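Side-chain contacts in protein Dok-7 (Mus musculus, PDB 3ML4), which binds phosphoinositides and the receptor kinase MuSK, and probably activates MuSK in muscle by dimerising, which drives formation of the neuromuscular synapse: residues Leu28-Pro33 against Val91-Asp96; Leu135-Asp140 against Asp201-Gly206; Ala83-Ser88 against Val143-Ile148. All blocks are in the same frame, centred on the assembly; numbering follows the deposited sequence.

Interaction 1: Leu28-Pro33 against Val91-Asp96; sequences LVLRKP and VMLGFD
L93 sits against L28 and L30, and these three leucines make the whole contact. L93 has the most surface buried of the three. Its two methyls divide the work. CD2 meets CD2 of L28 at 3.7 Å, methyl to methyl. CD1 points to CD1 of L30, a looser approach at 4.3 Å. The fork of L93 therefore spans two residues of the strand it faces.

L28 has the second largest share. Its CG lies anti to the backbone N (chi1 -177°), which carries the branch beside the carbonyl carbon and brings CD2 to L93. The side chains of L28 and L93 cross at about a right angle, so they meet at one methyl pair rather than along their lengths. L93 is turned the other way about its first torsion. Its CG is anti to the carbonyl carbon (chi1 -59°), and the branch reaches across from strand 90-94. L30 adds a smaller area. It lies on the same face of strand 24-31 as L28, two residues further on, and gives one methyl.

No hydrogen bond joins the two segments. The CA atoms of L28 and L93 are 9.6 Å apart, a distance filled by side chains. All three leucines are buried. W104 of helix 98-112 touches each of them, and I108 of that helix also touches L30. V15 and L17 of strand 11-17 add to the packing round L93.

Strands 24-31 and 90-94 are not neighbours in their antiparallel sheet. They approach across the inside of the strongly bent sheet, with helix 98-112 as a third wall. This is the hydrophobic core of a PH domain, a curved beta structure closed by its C-terminal helix.

Interaction 2: Leu135-Asp140 against Asp201-Gly206; sequences LHLCND and DCIVRG
I203, in the last turn of helix 193-203, packs on L137 and on the backbone of N139 in the other segment. The chain comes to it from D201, whose carbonyl O accepts a bond from NH1 of R205 at 3.2 Å. The bond is nearly straight, at 168° at the hydrogen. The NH1 group lies in the carbonyl plane, on a lone pair, and the oxygen lies in the guanidinium plane. D201 OD1 is only a long salt-bridge partner of R205 NH1, but it bonds to Y164 OH and to a polar side chain of the bound peptide.

C202 follows, and its O accepts R205 N. I203 then gives the contact two branches. CG2, anti to the backbone N, lies 3.8 Å from N139 O. CG1 meets CD2 of L137 more loosely, at 4.3 Å. The bond from CA to CB of N139 points away from I203, and it is the backbone O that meets the methyl. N139 OD1 is bonded to E114 N, and its ND2 to L112 O. V204 turns to Y164, L158 and the peptide.

R205 leads into G206, whose N bonds to I203 O at 2.8 Å. With its positive phi, G206 is the C-prime residue of a Schellman motif that ends the helix.

Across the segments there is no hydrogen bond. The joining is by van der Waals packing of I203 on strand 133-138 and the turn after it. The polar bonds lie elsewhere: within the helix end, from N139 to E114 and L112, and from D201 to Y164 and the peptide.

Interaction 3: Ala83-Ser88 against Val143-Ile148; sequences AIICLS and VLARDI
The interface between the PH and PTB domains is formed here by I85 and L87 on one side and A145 and V143 on the other. Strand 81-86 belongs to the PH sheet and strand 141-146 to the PTB sheet. They run in roughly opposite senses, at an oblique angle, with I85 opposite A145 and L87 opposite V143. The CA atoms of I85 and A145 are 8.3 Å apart, and no hydrogen bond crosses the contact. Side chains alone join the two segments.

I85 reaches out with its longer branch. With chi2 at 155°, CD1 is extended away from the backbone, and it comes to 4.5 Å from CB of A145. H136 of the neighbouring strand 133-138 touches both residues, so the small alanine and the ring share the side that receives I85.

L87 lies just past the end of its strand, at the exposed margin of the contact. The bond to its CB runs past V143, and the CD2 methyl bends back to it. Q155 of strand 151-157 touches both L87 and V143. The hydrophobic meeting here is loose, with CD2 of L87 4.5 Å from CG2 of V143.

Interaction 1 lies in the PH domain, interaction 2 in the PTB domain, and interaction 3 between them. The centres of interactions 1 and 2 are 24 Å apart, with the middle of the chain between them. Interaction 3 is about 16 Å from the first and 17 Å from the second. V91 N probably bonds to I84 O across neighbouring strands 90-94 and 81-86, and H136 N to V143 O across 133-138 and 141-146. Along the chain, both segments of interaction 1 precede those of interaction 2, while interaction 3 interleaves with each. The interface thus links the PH core to the PTB domain. Segments of interactions 1 and 2 also reach the second subunit, consistent with the homodimer.

Interaction 1: Leu28-Pro33 against Val91-Asp96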
# COMPACT_ATOMS: atom_id res chain seq x y z
N LEU B 28 -3.18 4.61 23.46
CA LEU B 28 -3.21 4.82 22.01
C LEU B 28 -2.99 3.52 21.25
O LEU B 28 -2.07 2.76 21.55
CB LEU B 28 -2.15 5.85 21.59
CG LEU B 28 -2.06 6.26 20.12
CD1 LEU B 28 -3.26 7.11 19.70
CD2 LEU B 28 -0.78 7.01 19.86
N VAL B 29 -3.86 3.30 20.27
CA VAL B 29 -3.75 2.15 19.37
C VAL B 29 -3.42 2.64 17.96
O VAL B 29 -4.15 3.44 17.38
CB VAL B 29 -5.05 1.30 19.37
CG1 VAL B 29 -5.11 0.35 18.17
CG2 VAL B 29 -5.19 0.52 20.67
N LEU B 30 -2.30 2.16 17.42
CA LEU B 30 -1.94 2.42 16.03
C LEU B 30 -2.02 1.16 15.21
O LEU B 30 -1.47 0.12 15.59
CB LEU B 30 -0.54 3.03 15.92
CG LEU B 30 -0.40 4.50 16.30
CD1 LEU B 30 1.05 4.94 16.20
CD2 LEU B 30 -1.31 5.41 15.44
N ARG B 31 -2.73 1.25 14.08
CA ARG B 31 -2.81 0.15 13.12
C ARG B 31 -3.00 0.66 11.70
O ARG B 31 -3.54 1.74 11.47
CB ARG B 31 -3.91 -0.85 13.51
CG ARG B 31 -5.36 -0.43 13.24
CD ARG B 31 -6.25 -1.62 13.54
NE ARG B 31 -7.66 -1.49 13.18
CZ ARG B 31 -8.16 -1.76 11.97
NH1 ARG B 31 -7.35 -2.12 10.98
NH2 ARG B 31 -9.46 -1.64 11.74
N LYS B 32 -2.53 -0.14 10.74
CA LYS B 32 -2.76 0.11 9.32
C LYS B 32 -4.23 -0.18 9.00
O LYS B 32 -4.72 -1.25 9.34
CB LYS B 32 -1.85 -0.76 8.47
CG LYS B 32 -0.37 -0.38 8.53
CD LYS B 32 0.54 -1.51 8.08
CE LYS B 32 0.82 -1.49 6.58
NZ LYS B 32 -0.30 -2.02 5.76
N PRO B 33 -4.93 0.79 8.36
CA PRO B 33 -6.35 0.66 7.98
C PRO B 33 -6.59 -0.50 7.01
O PRO B 33 -7.68 -1.07 7.00
CB PRO B 33 -6.65 1.99 7.28
CG PRO B 33 -5.62 2.93 7.77
CD PRO B 33 -4.39 2.11 7.98
N VAL B 91 2.25 14.96 13.73
CA VAL B 91 1.59 14.44 14.92
C VAL B 91 2.64 14.06 15.94
O VAL B 91 3.48 13.20 15.68
CB VAL B 91 0.69 13.22 14.59
CG1 VAL B 91 0.14 12.59 15.87
CG2 VAL B 91 -0.44 13.63 13.66
N MSE B 92 2.61 14.71 17.11
CA MSE B 92 3.61 14.50 18.15
C MSE B 92 3.14 13.52 19.22
O MSE B 92 2.12 13.75 19.87
CB MSE B 92 4.04 15.82 18.79
CG MSE B 92 4.58 16.88 17.82
SE MSE B 92 6.04 16.27 16.67
CE MSE B 92 7.42 15.92 18.01
N LEU B 93 3.88 12.43 19.38
CA LEU B 93 3.60 11.42 20.38
C LEU B 93 4.54 11.58 21.57
O LEU B 93 5.72 11.86 21.40
CB LEU B 93 3.74 10.01 19.80
CG LEU B 93 2.89 9.57 18.60
CD1 LEU B 93 3.14 8.10 18.29
CD2 LEU B 93 1.42 9.81 18.84
N GLY B 94 4.00 11.40 22.78
CA GLY B 94 4.77 11.59 24.00
C GLY B 94 4.97 10.30 24.78
O GLY B 94 4.01 9.67 25.20
N PHE B 95 6.23 9.94 24.98
CA PHE B 95 6.59 8.74 25.71
C PHE B 95 7.40 9.09 26.94
O PHE B 95 8.05 10.13 26.98
CB PHE B 95 7.40 7.80 24.83
CG PHE B 95 6.74 7.45 23.54
CD1 PHE B 95 6.95 8.23 22.40
CD2 PHE B 95 5.89 6.35 23.45
CE1 PHE B 95 6.34 7.91 21.20
CE2 PHE B 95 5.27 6.03 22.25
CZ PHE B 95 5.50 6.81 21.12
N ASP B 96 7.35 8.20 27.93
CA ASP B 96 8.16 8.33 29.13
C ASP B 96 9.56 7.83 28.81
O ASP B 96 10.51 8.61 28.74
CB ASP B 96 7.56 7.49 30.26
CG ASP B 96 6.07 7.24 30.07
OD1 ASP B 96 5.37 8.14 29.54
OD2 ASP B 96 5.60 6.15 30.45

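Interaction 2: Leu135-Asp140 against Asp201-Gly206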
# COMPACT_ATOMS: atom_id res chain seq x y z
N LEU B 135 16.35 14.37 5.72
CA LEU B 135 15.79 13.84 4.47
C LEU B 135 15.03 12.55 4.74
O LEU B 135 15.58 11.62 5.34
CB LEU B 135 16.90 13.59 3.44
CG LEU B 135 16.41 13.13 2.05
CD1 LEU B 135 15.84 14.28 1.23
CD2 LEU B 135 17.54 12.44 1.29
N HIS B 136 13.78 12.50 4.30
CA HIS B 136 12.95 11.31 4.48
C HIS B 136 12.58 10.64 3.16
O HIS B 136 12.09 11.29 2.24
CB HIS B 136 11.66 11.63 5.24
CG HIS B 136 11.90 12.12 6.64
ND1 HIS B 136 11.84 11.29 7.73
CD2 HIS B 136 12.18 13.35 7.11
CE1 HIS B 136 12.09 11.99 8.83
NE2 HIS B 136 12.30 13.24 8.48
N LEU B 137 12.82 9.34 3.08
CA LEU B 137 12.28 8.55 1.98
C LEU B 137 11.10 7.77 2.52
O LEU B 137 11.25 6.97 3.45
CB LEU B 137 13.34 7.63 1.39
CG LEU B 137 12.93 6.80 0.17
CD1 LEU B 137 14.00 6.83 -0.91
CD2 LEU B 137 12.64 5.36 0.59
N CYS B 138 9.92 8.02 1.96
CA CYS B 138 8.71 7.29 2.33
C CYS B 138 8.12 6.58 1.11
O CYS B 138 7.27 7.13 0.41
CB CYS B 138 7.67 8.22 2.96
SG CYS B 138 6.33 7.34 3.79
N ASN B 139 8.60 5.36 0.88
CA ASN B 139 8.22 4.54 -0.28
C ASN B 139 8.44 5.26 -1.63
O ASN B 139 9.55 5.29 -2.15
CB ASN B 139 6.79 3.98 -0.15
CG ASN B 139 6.59 3.17 1.12
OD1 ASN B 139 7.22 2.13 1.32
ND2 ASN B 139 5.71 3.65 1.99
N ASP B 140 7.37 5.83 -2.18
CA ASP B 140 7.42 6.45 -3.50
C ASP B 140 7.70 7.95 -3.47
O ASP B 140 7.86 8.58 -4.52
CB ASP B 140 6.12 6.15 -4.28
CG ASP B 140 4.89 6.02 -3.38
OD1 ASP B 140 3.94 5.28 -3.76
OD2 ASP B 140 4.86 6.64 -2.29
N ASP B 201 18.96 3.54 -5.52
CA ASP B 201 19.17 2.52 -6.56
C ASP B 201 18.23 1.33 -6.41
O ASP B 201 17.72 0.79 -7.40
CB ASP B 201 20.62 2.02 -6.53
CG ASP B 201 21.61 3.06 -7.03
OD1 ASP B 201 21.21 4.02 -7.72
OD2 ASP B 201 22.81 2.91 -6.72
N CYS B 202 18.02 0.92 -5.16
CA CYS B 202 17.19 -0.23 -4.87
C CYS B 202 15.72 0.07 -5.13
O CYS B 202 15.07 -0.67 -5.87
CB CYS B 202 17.41 -0.69 -3.43
SG CYS B 202 18.98 -1.55 -3.18
N ILE B 203 15.20 1.15 -4.55
CA ILE B 203 13.77 1.47 -4.64
C ILE B 203 13.29 1.66 -6.09
O ILE B 203 12.29 1.07 -6.50
CB ILE B 203 13.35 2.67 -3.71
CG1 ILE B 203 13.00 2.19 -2.30
CG2 ILE B 203 12.08 3.34 -4.23
CD1 ILE B 203 14.15 1.63 -1.48
N VAL B 204 14.02 2.47 -6.86
CA VAL B 204 13.63 2.77 -8.24
C VAL B 204 13.66 1.54 -9.15
O VAL B 204 13.09 1.54 -10.24
CB VAL B 204 14.45 3.94 -8.86
CG1 VAL B 204 14.33 5.20 -8.00
CG2 VAL B 204 15.92 3.55 -9.08
N ARG B 205 14.32 0.49 -8.68
CA ARG B 205 14.34 -0.80 -9.38
C ARG B 205 13.44 -1.83 -8.71
O ARG B 205 13.43 -3.00 -9.11
CB ARG B 205 15.78 -1.31 -9.50
CG ARG B 205 16.64 -0.46 -10.39
CD ARG B 205 18.11 -0.82 -10.31
NE ARG B 205 18.84 -0.09 -11.34
CZ ARG B 205 19.33 1.15 -11.19
NH1 ARG B 205 19.19 1.79 -10.04
NH2 ARG B 205 19.96 1.73 -12.20
N GLY B 206 12.69 -1.40 -7.70
CA GLY B 206 11.69 -2.25 -7.05
C GLY B 206 12.23 -3.18 -5.98
O GLY B 206 11.49 -4.01 -5.43

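Interaction 3: Ala83-Ser88 against Val143-Ile148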
# COMPACT_ATOMS: atom_id res chain seq x y z
N ALA B 83 7.70 11.98 16.10
CA ALA B 83 6.97 12.76 15.13
C ALA B 83 6.54 11.87 13.98
O ALA B 83 7.37 11.17 13.38
CB ALA B 83 7.84 13.90 14.62
N ILE B 84 5.24 11.85 13.72
CA ILE B 84 4.70 11.33 12.47
C ILE B 84 4.55 12.53 11.56
O ILE B 84 3.67 13.38 11.76
CB ILE B 84 3.36 10.57 12.68
CG1 ILE B 84 3.62 9.24 13.38
CG2 ILE B 84 2.66 10.31 11.34
CD1 ILE B 84 2.43 8.69 14.13
N ILE B 85 5.43 12.61 10.57
CA ILE B 85 5.47 13.74 9.65
C ILE B 85 4.55 13.49 8.47
O ILE B 85 4.62 12.44 7.82
CB ILE B 85 6.91 14.02 9.15
CG1 ILE B 85 7.86 14.16 10.34
CG2 ILE B 85 6.93 15.28 8.27
CD1 ILE B 85 9.29 13.86 10.01
N CYS B 86 3.68 14.45 8.20
CA CYS B 86 2.73 14.36 7.11
C CYS B 86 2.84 15.59 6.22
O CYS B 86 3.36 16.63 6.65
CB CYS B 86 1.31 14.24 7.65
SG CYS B 86 1.10 12.86 8.80
N LEU B 87 2.36 15.47 4.99
CA LEU B 87 2.34 16.61 4.07
C LEU B 87 1.61 17.80 4.68
O LEU B 87 2.07 18.94 4.57
CB LEU B 87 1.74 16.23 2.71
CG LEU B 87 2.57 15.24 1.88
CD1 LEU B 87 1.74 14.66 0.74
CD2 LEU B 87 3.85 15.90 1.37
N SER B 88 0.49 17.52 5.35
CA SER B 88 -0.31 18.55 6.02
C SER B 88 0.28 18.95 7.37
O SER B 88 0.72 20.09 7.55
CB SER B 88 -1.76 18.09 6.19
OG SER B 88 -1.84 16.76 6.68
N VAL B 143 11.07 13.56 0.77
CA VAL B 143 10.70 14.76 1.50
C VAL B 143 11.90 15.29 2.28
O VAL B 143 12.74 14.53 2.76
CB VAL B 143 9.48 14.46 2.43
CG1 VAL B 143 9.55 15.20 3.76
CG2 VAL B 143 8.19 14.77 1.71
N LEU B 144 12.00 16.61 2.36
CA LEU B 144 12.91 17.26 3.29
C LEU B 144 12.10 17.89 4.42
O LEU B 144 11.04 18.46 4.17
CB LEU B 144 13.78 18.31 2.58
CG LEU B 144 15.16 17.82 2.12
CD1 LEU B 144 15.79 18.77 1.12
CD2 LEU B 144 16.09 17.59 3.31
N ALA B 145 12.58 17.77 5.64
CA ALA B 145 11.84 18.26 6.81
C ALA B 145 12.72 19.03 7.79
O ALA B 145 13.87 18.68 8.02
CB ALA B 145 11.12 17.11 7.51
N ARG B 146 12.13 20.07 8.38
CA ARG B 146 12.82 21.01 9.26
C ARG B 146 12.01 21.34 10.48
O ARG B 146 10.78 21.23 10.48
CB ARG B 146 13.05 22.33 8.53
CG ARG B 146 14.40 22.52 7.94
CD ARG B 146 14.51 23.93 7.39
NE ARG B 146 14.85 24.89 8.43
CZ ARG B 146 16.09 25.24 8.76
NH1 ARG B 146 17.12 24.70 8.12
NH2 ARG B 146 16.30 26.12 9.73
N ASP B 147 12.72 21.80 11.51
CA ASP B 147 12.14 22.37 12.73
C ASP B 147 11.41 21.36 13.62
O ASP B 147 11.28 20.18 13.28
CB ASP B 147 11.20 23.56 12.42
CG ASP B 147 11.76 24.51 11.37
OD1 ASP B 147 12.99 24.56 11.18
OD2 ASP B 147 10.95 25.23 10.73
N ILE B 148 10.99 21.85 14.77
CA ILE B 148 10.11 21.12 15.66
C ILE B 148 8.94 22.05 15.92
O ILE B 148 9.16 23.20 16.31
CB ILE B 148 10.82 20.72 16.97
CG1 ILE B 148 12.02 19.81 16.67
CG2 ILE B 148 9.84 20.02 17.91
CD1 ILE B 148 13.12 19.84 17.73